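Local coordinates for ABC transporter substrate-binding protein-branched chain amino acid transport (Streptococcus pneumoniae, PDB 4GNR) that binds isoleucine, and probably other branched-chain amino acids, as the surface-exposed substrate-binding component of an ABC uptake transporter, at residues 78-83 with 101-106; 10-15 with 30-35; 24-29 with 281-286; 105-110 with 119-124; 14-19 with 51-56. All coordinates share one frame; numbering follows the deposited sequence.

Interaction 1 (78-83 with 101-106); sequences AVVGPA and PLISPS. With ILE (isoleucine), chain B.
Val-79 and Leu-102 pair as neighbours in two parallel strands whose short axes diverge by only 14°, joined by backbone hydrogen bonds from Val-79 N to Pro-101 O, from Ile-103 N to Val-79 O and from Gly-81 N to Ile-103 O. On one face of the sheet Val-79 CG1 packs against Leu-102 CD1 at 3.8 Å. On the other, Val-80 and Ile-103 run alongside each other in the same direction, with their CG2 methyls 4.0 Å apart; branched residues suit these extended, buried positions. The strands belong to a beta-alpha-beta unit whose crossover is helix 85-97, part of the parallel sheet of a periplasmic-binding-protein domain. Past the strand ends the chain turns at the cis peptide before Pro-82, after Gly-81, whose positive phi (93°) would jam a CB against the preceding carbonyl. Here serines take over from the backbone. Ser-104 OG, anti to its own N (chi1 171°), donates to Pro-82 O at 2.7 Å in the carbonyl plane, and accepts from Ser-106 N in an ST turn. Ser-106 OG lies 2.6 Å from Ala-83 O and also meets Glu-27, while Ser-106 O accepts from N of the bound isoleucine at 3.0 Å.

Interaction 2 (10-15 with 30-35); sequences IGFNFE and GAQLAV
Phe-12 and Ala-31 carry most of this contact, with Gln-32 and Val-35 filling in around them. Strand 10-14 and helix 30-35 run nearly antiparallel, 164° between their directions, with axes 10.9 Å apart, a gap that the long side chain of Phe-12 bridges. Its CG is anti to the carbonyl carbon (chi1 -62°), and the far end of the ring meets the helix: Phe-12 CZ lies 3.6 Å from Ala-31 CB, with CE1 and CE2 only a little farther from the same methyl. A small residue suits this helix position, because a single methyl lets the ring come close to the backbone, Phe-12 CZ being 3.9 Å from Ala-31 C. Phe-14, two residues along the strand and on the same side of it, turns its ring edge to that methyl, with Phe-14 CE2 4.1 Å from Ala-31 CB. One turn further along the helix, Val-35 CG2 reaches the edge of the Phe-12 ring near its plane, 4.1 Å from Phe-12 CZ.

Gln-32 crosses Phe-12 at about a right angle. Its chain is bent at chi2 (67°), and Gln-32 OE1 lies 3.7 Å from Phe-12 CE2. The helix is the connection of the right-handed beta-alpha-beta unit formed by strand 7-14, helix 21-40 and strand 48-55, and helix 281-297 also packs against it, Val-290 meeting Ala-31, Ala-34 and Val-35. Apolar packing thus holds strand to helix, and Gln-32, partly exposed, sets OE1 against the ring while NE2 keeps its hydrogen bond to Asp-36, consistent with a position at the margin of the apolar layer.

Interaction 3 (24-29 with 281-286); sequences GTAEQK and TFAALA. With ILE (isoleucine), chain B.
Ala-26 and Glu-27 meet Phe-282, Ala-283 and Ala-286 where two helices cross at -42°, their short axes only 7.2 Å apart and the CA atoms of Glu-27 and Ala-283 separated by 4.5 Å. The alanines at this crossing keep the helices close, and here they join helix 21-40 to helix 281-297, segments more than 250 residues apart in a periplasmic-binding-protein fold. The methyls rest directly on carbonyl oxygens of the other helix: Ala-283 CB lies 3.3 Å from Ala-26 O, and Ala-286 CB is 3.4 Å from Glu-27 O. Between the backbones, Ala-283 CA makes a CA-H...O contact to Ala-26 O.

Glu-27 runs out past this interface with its chain extended beyond CG (chi2 -167°). The aliphatic part packs on the other helix, Glu-27 CG lying 3.4 Å from Phe-282 O, and Glu-27 CB touches Ala-286 CB. Its carboxylate plane is turned 42° from the Phe-282 ring, with OE2 near Phe-282 CB and hydrogen-bonded to Ser-106 OG, so the acid is given a polar partner within a buried region. A glutamate suits this place because its methylenes can cover a helix while its tip reaches the binding-site loop. The ring of Phe-282 reaches from the crossing into the ligand pocket. Thr-281 CG2 sits over the centre of one ring face, and on the opposite face, offset toward the rim, the bound isoleucine rests its CD1 3.6 Å from Phe-282 CE1.

Interaction 4 (105-110 with 119-124); sequences PSATQD and LFIGTF. With ILE (isoleucine), chain B.
Thr-123 points its CB toward the 105-110 loop and sets its methyl against the backbone there, Thr-123 CG2 being 3.4 Å from Ser-106 C and 3.6 Å from Thr-108 CG2. With OG1 anti to the backbone N (chi1 -167°), the hydroxyl is directed elsewhere: it donates to a water that in turn donates to Ser-106 O, and it sits over the centre of one face of the Phe-124 ring. A threonine is apt here, offering a methyl for packing and a hydroxyl for the water.

Thr-108 meets Phe-124 through its methyl, Thr-108 CG2 lying 3.1 Å from Phe-124 O and 4.1 Å from Phe-124 CD2. The hydroxyl is turned to the ligand instead: Thr-108 OG1 accepts from isoleucine N at 2.8 Å and also bonds to Asp-126, while Thr-108 N donates to isoleucine OXT at 2.9 Å in a nearly straight bond (166°). On the strand, Ile-121 brings CG2 to 3.2 Å from Ala-107 O, and its CD1 packs on the CB of Ala-107.

The loop joins neighbouring parallel strands 102-104 and 119-121 and forms part of the amino-acid pocket, whose ligand is also held by Ser-85, Tyr-205 and Asp-229. Methyl packing and one bridging water join the loop to 121-124, where the buried Phe-124 O has no polar partner in the model, while Thr-108 and Ser-106 grip the ligand.

Interaction 5 (14-19 with 51-56); sequences FEESGS and VVDKDN
Asp-55 receives Ser-17 and Glu-16, from the loop after strand 7-14, on its carboxylate. Asp-55 OD2 accepts from Ser-17 OG at 2.7 Å on the syn lone pair, and Asp-55 OD1 accepts from Glu-16 N at 3.0 Å, met from above the carboxylate plane, and more weakly from Ser-17 N. CG anti to the backbone N (chi1 178°) carries the group out over the turning chain. An aspartate is short enough to accept from these amides while staying in its strand, and Lys-57 N gives OD1 a further donor.

Next to it, Glu-16 OE2 comes within 2.6 Å of Asp-53 OD1, the carboxylate planes almost perpendicular (89°). Oxygens this close suggest that one acid is protonated. Gln-28 donates to Asp-53 OD2, a water joins Glu-16 OE1 to Asp-53 O, and a magnesium ion lies about 4 Å from the Asp-53 side chain.

The backbones are joined in parallel register by Phe-14 N to Lys-54 O at 3.1 Å and Asn-56 N to Phe-14 O at 2.9 Å. Glu-15 then centres an inverse gamma turn. Asn-56 OD1 lies 3.2 Å from Glu-15 CG, and its amide is fixed by Asn-13 and Ser-58; Glu-15 itself bonds to Ala-83 and Thr-84. The contact lies at the C-terminal ends of strand 7-14 and edge strand 48-55, between helix 21-40, touched by Phe-14 and Glu-16, and helix 60-72, touched by Lys-54 and Asn-56.

How the interactions relate
From the N terminus, interactions 2 and 5 start on the same stretch: 10-15 first closes on helix 21-40, then 14-19 closes on strand 48-55, completing the first beta-alpha-beta unit. Interaction 1 follows in series, closing a later unit around helix 85-97, and interaction 4 begins where it ends, sharing Pro-105 and Ser-106 and bringing in edge strand 119-121. Interaction 3 spans the longest loop, from helix 21-40 to helix 281-297. Interactions 1 and 4 nest inside it, whereas 2 and 5 cross it. Together they tie the five-stranded parallel sheet to helices 21-40 and 281-297, and interactions 1, 3 and 4 converge on the bound isoleucine.

Interaction 1 (78-83 with 101-106)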
# COMPACT_ATOMS: atom_id res chain seq x y z
N ALA A 78 15.81 11.68 7.32
CA ALA A 78 14.50 11.40 6.74
C ALA A 78 14.15 9.96 7.08
O ALA A 78 15.07 9.16 7.28
CB ALA A 78 14.52 11.59 5.22
N VAL A 79 12.86 9.65 7.10
CA VAL A 79 12.39 8.29 7.37
C VAL A 79 11.46 7.86 6.23
O VAL A 79 10.60 8.63 5.81
CB VAL A 79 11.63 8.20 8.70
CG1 VAL A 79 11.06 6.80 8.94
CG2 VAL A 79 12.53 8.61 9.88
N VAL A 80 11.68 6.63 5.75
CA VAL A 80 10.81 5.99 4.75
C VAL A 80 10.07 4.85 5.48
O VAL A 80 10.71 4.01 6.12
CB VAL A 80 11.57 5.48 3.54
CG1 VAL A 80 10.61 4.93 2.49
CG2 VAL A 80 12.44 6.57 2.94
N GLY A 81 8.75 4.81 5.32
CA GLY A 81 7.90 3.89 6.06
C GLY A 81 7.39 4.59 7.33
O GLY A 81 7.96 5.59 7.76
N PRO A 82 6.37 4.01 7.99
CA PRO A 82 5.77 2.71 7.71
C PRO A 82 4.94 2.56 6.44
O PRO A 82 4.61 3.53 5.76
CB PRO A 82 4.85 2.48 8.94
CG PRO A 82 5.47 3.33 10.03
CD PRO A 82 5.93 4.54 9.29
N ALA A 83 4.62 1.31 6.16
CA ALA A 83 3.79 0.97 5.01
C ALA A 83 2.28 1.16 5.25
O ALA A 83 1.54 1.49 4.32
CB ALA A 83 4.02 -0.51 4.62
N PRO A 101 11.38 14.74 8.13
CA PRO A 101 10.28 14.31 7.29
C PRO A 101 10.19 12.77 7.23
O PRO A 101 11.20 12.07 7.16
CB PRO A 101 10.64 14.90 5.91
CG PRO A 101 12.15 14.97 5.92
CD PRO A 101 12.51 15.30 7.36
N LEU A 102 8.95 12.31 7.19
CA LEU A 102 8.62 10.90 7.10
C LEU A 102 7.71 10.73 5.90
O LEU A 102 6.70 11.45 5.77
CB LEU A 102 7.97 10.42 8.40
CG LEU A 102 7.67 8.91 8.49
CD1 LEU A 102 7.78 8.42 9.93
CD2 LEU A 102 6.34 8.53 7.88
N ILE A 103 8.08 9.81 5.00
CA ILE A 103 7.26 9.51 3.85
C ILE A 103 6.78 8.07 3.94
O ILE A 103 7.60 7.13 4.02
CB ILE A 103 7.97 9.80 2.49
CG1 ILE A 103 7.04 9.49 1.32
CG2 ILE A 103 9.32 9.08 2.35
CD1 ILE A 103 7.50 10.11 0.00
N SER A 104 5.46 7.89 3.97
CA SER A 104 4.89 6.55 3.84
C SER A 104 4.58 6.33 2.37
O SER A 104 3.81 7.10 1.77
CB SER A 104 3.58 6.36 4.60
OG SER A 104 3.02 5.11 4.23
N PRO A 105 5.16 5.30 1.75
CA PRO A 105 4.84 5.06 0.35
C PRO A 105 3.38 4.70 0.08
O PRO A 105 2.89 4.93 -1.02
CB PRO A 105 5.74 3.83 0.00
CG PRO A 105 6.88 3.90 1.00
CD PRO A 105 6.20 4.38 2.27
N SER A 106 2.71 4.18 1.12
CA SER A 106 1.48 3.41 0.88
C SER A 106 0.35 3.55 1.88
O SER A 106 -0.66 2.87 1.71
CB SER A 106 1.90 1.91 0.83
OG SER A 106 2.69 1.58 1.98
N ILE B . -3.01 1.07 2.16
CA ILE B . -2.91 0.15 3.34
C ILE B . -2.79 0.99 4.61
O ILE B . -2.72 0.39 5.70
CB ILE B . -1.88 -1.00 3.14
CG1 ILE B . -0.57 -0.47 2.61
CG2 ILE B . -2.36 -2.20 2.16
CD1 ILE B . 0.48 -1.55 2.49
OXT ILE B . -2.80 2.23 4.49

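Interaction 2 (10-15 with 30-35)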
# COMPACT_ATOMS: atom_id res chain seq x y z
N ILE A 10 19.53 7.82 6.25
CA ILE A 10 18.10 7.64 5.97
C ILE A 10 17.57 6.43 6.74
O ILE A 10 18.14 5.32 6.64
CB ILE A 10 17.84 7.41 4.45
CG1 ILE A 10 18.35 8.61 3.64
CG2 ILE A 10 16.33 7.15 4.20
CD1 ILE A 10 17.72 9.92 4.05
N GLY A 11 16.50 6.62 7.52
CA GLY A 11 15.94 5.50 8.24
C GLY A 11 14.82 4.82 7.46
O GLY A 11 14.11 5.49 6.71
N PHE A 12 14.73 3.51 7.62
CA PHE A 12 13.58 2.75 7.16
C PHE A 12 12.82 2.32 8.44
O PHE A 12 13.45 1.84 9.41
CB PHE A 12 13.89 1.48 6.38
CG PHE A 12 14.64 1.64 5.07
CD1 PHE A 12 14.80 2.85 4.43
CD2 PHE A 12 15.11 0.49 4.44
CE1 PHE A 12 15.47 2.92 3.22
CE2 PHE A 12 15.74 0.54 3.23
CZ PHE A 12 15.94 1.76 2.61
N ASN A 13 11.50 2.43 8.41
CA ASN A 13 10.63 1.99 9.53
C ASN A 13 9.55 1.13 8.87
O ASN A 13 8.52 1.66 8.44
CB ASN A 13 10.04 3.20 10.23
CG ASN A 13 9.17 2.85 11.41
OD1 ASN A 13 8.84 1.68 11.63
ND2 ASN A 13 8.78 3.86 12.19
N PHE A 14 9.82 -0.17 8.74
CA PHE A 14 8.95 -1.04 7.98
C PHE A 14 8.46 -2.24 8.77
O PHE A 14 9.14 -2.77 9.65
CB PHE A 14 9.64 -1.56 6.69
CG PHE A 14 9.90 -0.52 5.63
CD1 PHE A 14 8.87 0.30 5.14
CD2 PHE A 14 11.15 -0.45 5.00
CE1 PHE A 14 9.12 1.21 4.10
CE2 PHE A 14 11.38 0.44 3.97
CZ PHE A 14 10.37 1.27 3.52
N GLU A 15 7.28 -2.71 8.35
CA GLU A 15 6.61 -3.91 8.89
C GLU A 15 7.32 -5.13 8.24
O GLU A 15 6.85 -5.70 7.26
CB GLU A 15 5.15 -3.90 8.50
CG GLU A 15 4.28 -2.72 9.05
CD GLU A 15 4.30 -1.39 8.30
OE1 GLU A 15 5.31 -1.04 7.66
OE2 GLU A 15 3.28 -0.67 8.41
N GLY A 30 12.17 -2.81 -2.16
CA GLY A 30 12.14 -1.76 -3.18
C GLY A 30 12.99 -0.54 -2.78
O GLY A 30 13.72 0.03 -3.61
N ALA A 31 12.88 -0.14 -1.51
CA ALA A 31 13.64 0.99 -1.00
C ALA A 31 15.15 0.71 -1.04
O ALA A 31 15.94 1.56 -1.44
CB ALA A 31 13.18 1.34 0.41
N GLN A 32 15.53 -0.48 -0.61
CA GLN A 32 16.96 -0.82 -0.60
C GLN A 32 17.53 -0.88 -2.02
O GLN A 32 18.69 -0.50 -2.25
CB GLN A 32 17.21 -2.13 0.14
CG GLN A 32 18.71 -2.40 0.35
CD GLN A 32 19.36 -1.41 1.30
OE1 GLN A 32 18.92 -1.26 2.44
NE2 GLN A 32 20.45 -0.78 0.87
N LEU A 33 16.73 -1.37 -2.98
CA LEU A 33 17.18 -1.40 -4.38
C LEU A 33 17.48 0.04 -4.85
O LEU A 33 18.51 0.29 -5.48
CB LEU A 33 16.12 -2.04 -5.26
CG LEU A 33 16.43 -2.12 -6.75
CD1 LEU A 33 17.68 -2.96 -7.01
CD2 LEU A 33 15.22 -2.62 -7.52
N ALA A 34 16.58 0.97 -4.56
CA ALA A 34 16.80 2.37 -4.93
C ALA A 34 18.08 2.90 -4.28
O ALA A 34 18.89 3.56 -4.94
CB ALA A 34 15.60 3.21 -4.56
N VAL A 35 18.25 2.67 -2.97
CA VAL A 35 19.45 3.14 -2.28
C VAL A 35 20.71 2.58 -2.95
O VAL A 35 21.68 3.29 -3.20
CB VAL A 35 19.43 2.80 -0.79
CG1 VAL A 35 20.79 3.05 -0.18
CG2 VAL A 35 18.34 3.60 -0.09

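Interaction 3 (24-29 with 281-286)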
# COMPACT_ATOMS: atom_id res chain seq x y z
N GLY A 24 5.60 -4.60 4.41
CA GLY A 24 6.83 -3.93 4.80
C GLY A 24 8.07 -4.55 4.19
O GLY A 24 9.02 -3.85 3.89
N THR A 25 8.07 -5.87 4.01
CA THR A 25 9.22 -6.54 3.39
C THR A 25 9.35 -6.13 1.91
O THR A 25 10.45 -5.89 1.41
CB THR A 25 9.10 -8.07 3.53
OG1 THR A 25 9.12 -8.39 4.93
CG2 THR A 25 10.22 -8.79 2.81
N ALA A 26 8.21 -6.03 1.22
CA ALA A 26 8.23 -5.56 -0.18
C ALA A 26 8.83 -4.15 -0.23
O ALA A 26 9.63 -3.82 -1.11
CB ALA A 26 6.83 -5.56 -0.75
N GLU A 27 8.42 -3.30 0.70
CA GLU A 27 8.90 -1.91 0.73
C GLU A 27 10.39 -1.86 1.07
O GLU A 27 11.13 -1.08 0.48
CB GLU A 27 8.04 -1.05 1.64
CG GLU A 27 6.63 -0.98 1.07
CD GLU A 27 5.72 0.06 1.65
OE1 GLU A 27 6.09 0.96 2.40
OE2 GLU A 27 4.49 -0.07 1.24
N GLN A 28 10.82 -2.68 2.03
CA GLN A 28 12.23 -2.78 2.37
C GLN A 28 13.05 -3.11 1.10
O GLN A 28 14.08 -2.50 0.81
CB GLN A 28 12.42 -3.86 3.44
CG GLN A 28 13.86 -4.13 3.83
CD GLN A 28 13.94 -5.40 4.69
OE1 GLN A 28 13.21 -6.38 4.48
NE2 GLN A 28 14.83 -5.39 5.65
N LYS A 29 12.58 -4.11 0.36
CA LYS A 29 13.30 -4.54 -0.86
C LYS A 29 13.31 -3.45 -1.92
O LYS A 29 14.35 -3.21 -2.57
CB LYS A 29 12.72 -5.84 -1.41
CG LYS A 29 13.08 -7.06 -0.54
CD LYS A 29 12.44 -8.35 -1.04
CE LYS A 29 12.67 -9.52 -0.08
NZ LYS A 29 11.84 -10.70 -0.44
N THR A 281 3.20 -3.76 -5.95
CA THR A 281 2.97 -2.33 -6.01
C THR A 281 3.66 -1.63 -4.84
O THR A 281 4.01 -0.45 -4.96
CB THR A 281 1.44 -2.02 -6.00
OG1 THR A 281 1.23 -0.64 -6.23
CG2 THR A 281 0.76 -2.45 -4.73
N PHE A 282 3.82 -2.30 -3.69
CA PHE A 282 4.42 -1.66 -2.53
C PHE A 282 5.93 -1.51 -2.71
O PHE A 282 6.49 -0.51 -2.27
CB PHE A 282 4.00 -2.38 -1.26
CG PHE A 282 2.50 -2.40 -1.13
CD1 PHE A 282 1.79 -1.20 -1.13
CD2 PHE A 282 1.78 -3.57 -1.04
CE1 PHE A 282 0.39 -1.18 -1.09
CE2 PHE A 282 0.38 -3.55 -0.96
CZ PHE A 282 -0.31 -2.36 -1.00
N ALA A 283 6.59 -2.50 -3.32
CA ALA A 283 8.01 -2.34 -3.64
C ALA A 283 8.19 -1.15 -4.60
O ALA A 283 9.14 -0.37 -4.45
CB ALA A 283 8.58 -3.60 -4.28
N ALA A 284 7.31 -1.04 -5.60
CA ALA A 284 7.40 0.05 -6.58
C ALA A 284 7.20 1.42 -5.90
O ALA A 284 7.96 2.36 -6.15
CB ALA A 284 6.35 -0.18 -7.67
N LEU A 285 6.18 1.54 -5.05
CA LEU A 285 5.94 2.80 -4.35
C LEU A 285 7.13 3.16 -3.45
O LEU A 285 7.51 4.33 -3.39
CB LEU A 285 4.66 2.73 -3.51
CG LEU A 285 3.35 2.82 -4.30
CD1 LEU A 285 2.19 2.35 -3.45
CD2 LEU A 285 3.09 4.23 -4.83
N ALA A 286 7.71 2.18 -2.77
CA ALA A 286 8.84 2.45 -1.86
C ALA A 286 10.09 2.89 -2.62
O ALA A 286 10.84 3.76 -2.16
CB ALA A 286 9.12 1.25 -1.00
N ILE B . -3.01 1.07 2.16
CA ILE B . -2.91 0.15 3.34
C ILE B . -2.79 0.99 4.61
O ILE B . -2.72 0.39 5.70
CB ILE B . -1.88 -1.00 3.14
CG1 ILE B . -0.57 -0.47 2.61
CG2 ILE B . -2.36 -2.20 2.16
CD1 ILE B . 0.48 -1.55 2.49
OXT ILE B . -2.80 2.23 4.49

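Interaction 4 (105-110 with 119-124)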
# COMPACT_ATOMS: atom_id res chain seq x y z
N PRO A 105 5.16 5.30 1.75
CA PRO A 105 4.84 5.06 0.35
C PRO A 105 3.38 4.70 0.08
O PRO A 105 2.89 4.93 -1.02
CB PRO A 105 5.74 3.83 0.00
CG PRO A 105 6.88 3.90 1.00
CD PRO A 105 6.20 4.38 2.27
N SER A 106 2.71 4.18 1.12
CA SER A 106 1.48 3.41 0.88
C SER A 106 0.35 3.55 1.88
O SER A 106 -0.66 2.87 1.71
CB SER A 106 1.90 1.91 0.83
OG SER A 106 2.69 1.58 1.98
N ALA A 107 0.47 4.42 2.88
CA ALA A 107 -0.62 4.58 3.89
C ALA A 107 -1.75 5.39 3.24
O ALA A 107 -1.59 6.56 2.94
CB ALA A 107 -0.09 5.26 5.13
N THR A 108 -2.91 4.75 3.08
CA THR A 108 -4.04 5.30 2.35
C THR A 108 -5.12 5.96 3.20
O THR A 108 -6.10 6.49 2.65
CB THR A 108 -4.69 4.18 1.49
OG1 THR A 108 -5.02 3.08 2.36
CG2 THR A 108 -3.76 3.69 0.39
N GLN A 109 -4.97 6.00 4.51
CA GLN A 109 -6.01 6.59 5.36
C GLN A 109 -6.34 8.02 4.98
O GLN A 109 -5.46 8.85 4.82
CB GLN A 109 -5.57 6.53 6.84
CG GLN A 109 -6.49 7.21 7.85
CD GLN A 109 -5.94 7.07 9.27
OE1 GLN A 109 -5.61 5.95 9.70
NE2 GLN A 109 -5.88 8.19 10.03
N ASP A 110 -7.61 8.33 4.75
CA ASP A 110 -7.91 9.71 4.41
C ASP A 110 -7.58 10.60 5.58
O ASP A 110 -7.68 10.22 6.75
CB ASP A 110 -9.36 9.98 4.02
CG ASP A 110 -9.74 9.36 2.70
OD1 ASP A 110 -9.91 10.15 1.74
OD2 ASP A 110 -9.76 8.13 2.59
N LEU A 119 4.88 15.03 7.27
CA LEU A 119 4.40 13.78 6.69
C LEU A 119 4.12 13.94 5.20
O LEU A 119 3.51 14.93 4.78
CB LEU A 119 3.12 13.29 7.36
CG LEU A 119 2.60 11.92 6.91
CD1 LEU A 119 3.59 10.81 7.23
CD2 LEU A 119 1.26 11.63 7.56
N PHE A 120 4.55 12.94 4.44
CA PHE A 120 4.28 12.84 3.01
C PHE A 120 3.70 11.46 2.73
O PHE A 120 4.13 10.48 3.35
CB PHE A 120 5.55 13.06 2.18
CG PHE A 120 6.10 14.44 2.37
CD1 PHE A 120 6.89 14.74 3.48
CD2 PHE A 120 5.78 15.46 1.49
CE1 PHE A 120 7.34 16.03 3.71
CE2 PHE A 120 6.24 16.75 1.72
CZ PHE A 120 7.02 17.03 2.82
N ILE A 121 2.76 11.37 1.79
CA ILE A 121 2.11 10.10 1.44
C ILE A 121 2.28 9.88 -0.06
O ILE A 121 1.91 10.74 -0.86
CB ILE A 121 0.62 10.11 1.84
CG1 ILE A 121 0.45 10.23 3.35
CG2 ILE A 121 -0.08 8.89 1.29
CD1 ILE A 121 0.94 9.08 4.11
N GLY A 122 2.80 8.72 -0.44
CA GLY A 122 3.08 8.44 -1.84
C GLY A 122 1.95 7.87 -2.68
O GLY A 122 2.12 7.71 -3.88
N THR A 123 0.81 7.62 -2.06
CA THR A 123 -0.28 6.88 -2.70
C THR A 123 -1.64 7.59 -2.62
O THR A 123 -1.76 8.73 -2.15
CB THR A 123 -0.34 5.46 -2.02
OG1 THR A 123 -1.17 4.59 -2.79
CG2 THR A 123 -0.81 5.55 -0.59
N PHE A 124 -2.66 6.92 -3.15
CA PHE A 124 -4.03 7.38 -3.12
C PHE A 124 -4.66 7.11 -1.73
O PHE A 124 -4.01 6.58 -0.83
CB PHE A 124 -4.82 6.75 -4.30
CG PHE A 124 -4.58 5.26 -4.48
CD1 PHE A 124 -4.03 4.78 -5.66
CD2 PHE A 124 -4.88 4.34 -3.47
CE1 PHE A 124 -3.79 3.41 -5.84
CE2 PHE A 124 -4.61 2.97 -3.64
CZ PHE A 124 -4.06 2.52 -4.81
N ILE B . -3.01 1.07 2.16
CA ILE B . -2.91 0.15 3.34
C ILE B . -2.79 0.99 4.61
O ILE B . -2.72 0.39 5.70
CB ILE B . -1.88 -1.00 3.14
CG1 ILE B . -0.57 -0.47 2.61
CG2 ILE B . -2.36 -2.20 2.16
CD1 ILE B . 0.48 -1.55 2.49
OXT ILE B . -2.80 2.23 4.49
O HOH W 1 -1.03 2.20 -1.23

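Interaction 5 (14-19 with 51-56)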
# COMPACT_ATOMS: atom_id res chain seq x y z
N PHE A 14 9.82 -0.17 8.74
CA PHE A 14 8.95 -1.04 7.98
C PHE A 14 8.46 -2.24 8.77
O PHE A 14 9.14 -2.77 9.65
CB PHE A 14 9.64 -1.56 6.69
CG PHE A 14 9.90 -0.52 5.63
CD1 PHE A 14 8.87 0.30 5.14
CD2 PHE A 14 11.15 -0.45 5.00
CE1 PHE A 14 9.12 1.21 4.10
CE2 PHE A 14 11.38 0.44 3.97
CZ PHE A 14 10.37 1.27 3.52
N GLU A 15 7.28 -2.71 8.35
CA GLU A 15 6.61 -3.91 8.89
C GLU A 15 7.32 -5.13 8.24
O GLU A 15 6.85 -5.70 7.26
CB GLU A 15 5.15 -3.90 8.50
CG GLU A 15 4.28 -2.72 9.05
CD GLU A 15 4.30 -1.39 8.30
OE1 GLU A 15 5.31 -1.04 7.66
OE2 GLU A 15 3.28 -0.67 8.41
N GLU A 16 8.47 -5.49 8.79
CA GLU A 16 9.32 -6.56 8.24
C GLU A 16 9.00 -7.93 8.82
O GLU A 16 9.41 -8.95 8.26
CB GLU A 16 10.81 -6.19 8.35
CG GLU A 16 11.13 -4.96 7.50
CD GLU A 16 12.48 -4.32 7.77
OE1 GLU A 16 13.24 -4.75 8.66
OE2 GLU A 16 12.74 -3.30 7.05
N SER A 17 8.31 -7.95 9.95
CA SER A 17 7.83 -9.17 10.60
C SER A 17 6.43 -8.85 11.14
O SER A 17 6.03 -7.69 11.18
CB SER A 17 8.75 -9.64 11.72
OG SER A 17 8.79 -8.70 12.77
N GLY A 18 5.71 -9.88 11.53
CA GLY A 18 4.36 -9.70 12.05
C GLY A 18 3.29 -9.84 10.98
O GLY A 18 3.54 -10.23 9.86
N SER A 19 2.08 -9.44 11.34
CA SER A 19 0.88 -9.65 10.52
C SER A 19 0.81 -8.88 9.23
O SER A 19 -0.01 -9.22 8.39
CB SER A 19 -0.37 -9.32 11.34
OG SER A 19 -0.40 -7.95 11.68
N VAL A 51 21.84 3.68 5.37
CA VAL A 51 20.53 3.26 5.80
C VAL A 51 20.55 2.67 7.20
O VAL A 51 21.42 1.86 7.52
CB VAL A 51 19.96 2.15 4.84
CG1 VAL A 51 18.63 1.56 5.36
CG2 VAL A 51 19.75 2.71 3.46
N VAL A 52 19.59 3.09 8.02
CA VAL A 52 19.35 2.48 9.36
C VAL A 52 17.95 1.84 9.17
O VAL A 52 16.93 2.52 9.17
CB VAL A 52 19.38 3.45 10.51
CG1 VAL A 52 19.17 2.70 11.81
CG2 VAL A 52 20.71 4.20 10.51
N ASP A 53 17.95 0.52 8.98
CA ASP A 53 16.75 -0.25 8.62
C ASP A 53 16.16 -0.92 9.83
O ASP A 53 16.73 -1.88 10.32
CB ASP A 53 17.14 -1.26 7.53
CG ASP A 53 15.99 -2.11 7.02
OD1 ASP A 53 14.86 -1.94 7.51
OD2 ASP A 53 16.27 -2.95 6.13
N LYS A 54 15.01 -0.44 10.30
CA LYS A 54 14.36 -0.96 11.47
C LYS A 54 13.03 -1.63 11.15
O LYS A 54 12.25 -1.16 10.31
CB LYS A 54 14.13 0.19 12.45
CG LYS A 54 15.41 0.76 13.02
CD LYS A 54 16.03 -0.19 14.03
CE LYS A 54 17.27 0.36 14.69
NZ LYS A 54 17.77 -0.56 15.74
N ASP A 55 12.78 -2.72 11.86
CA ASP A 55 11.55 -3.50 11.78
C ASP A 55 10.59 -3.05 12.91
O ASP A 55 10.94 -3.13 14.08
CB ASP A 55 11.89 -5.00 11.96
CG ASP A 55 10.69 -5.93 11.95
OD1 ASP A 55 9.58 -5.52 11.55
OD2 ASP A 55 10.90 -7.12 12.34
N ASN A 56 9.40 -2.59 12.54
CA ASN A 56 8.39 -2.20 13.51
C ASN A 56 7.47 -3.35 13.94
O ASN A 56 6.54 -3.13 14.73
CB ASN A 56 7.60 -0.99 13.06
CG ASN A 56 6.82 -1.25 11.78
OD1 ASN A 56 6.20 -2.30 11.63
ND2 ASN A 56 6.84 -0.28 10.86
O HOH W 2 15.85 -4.39 9.50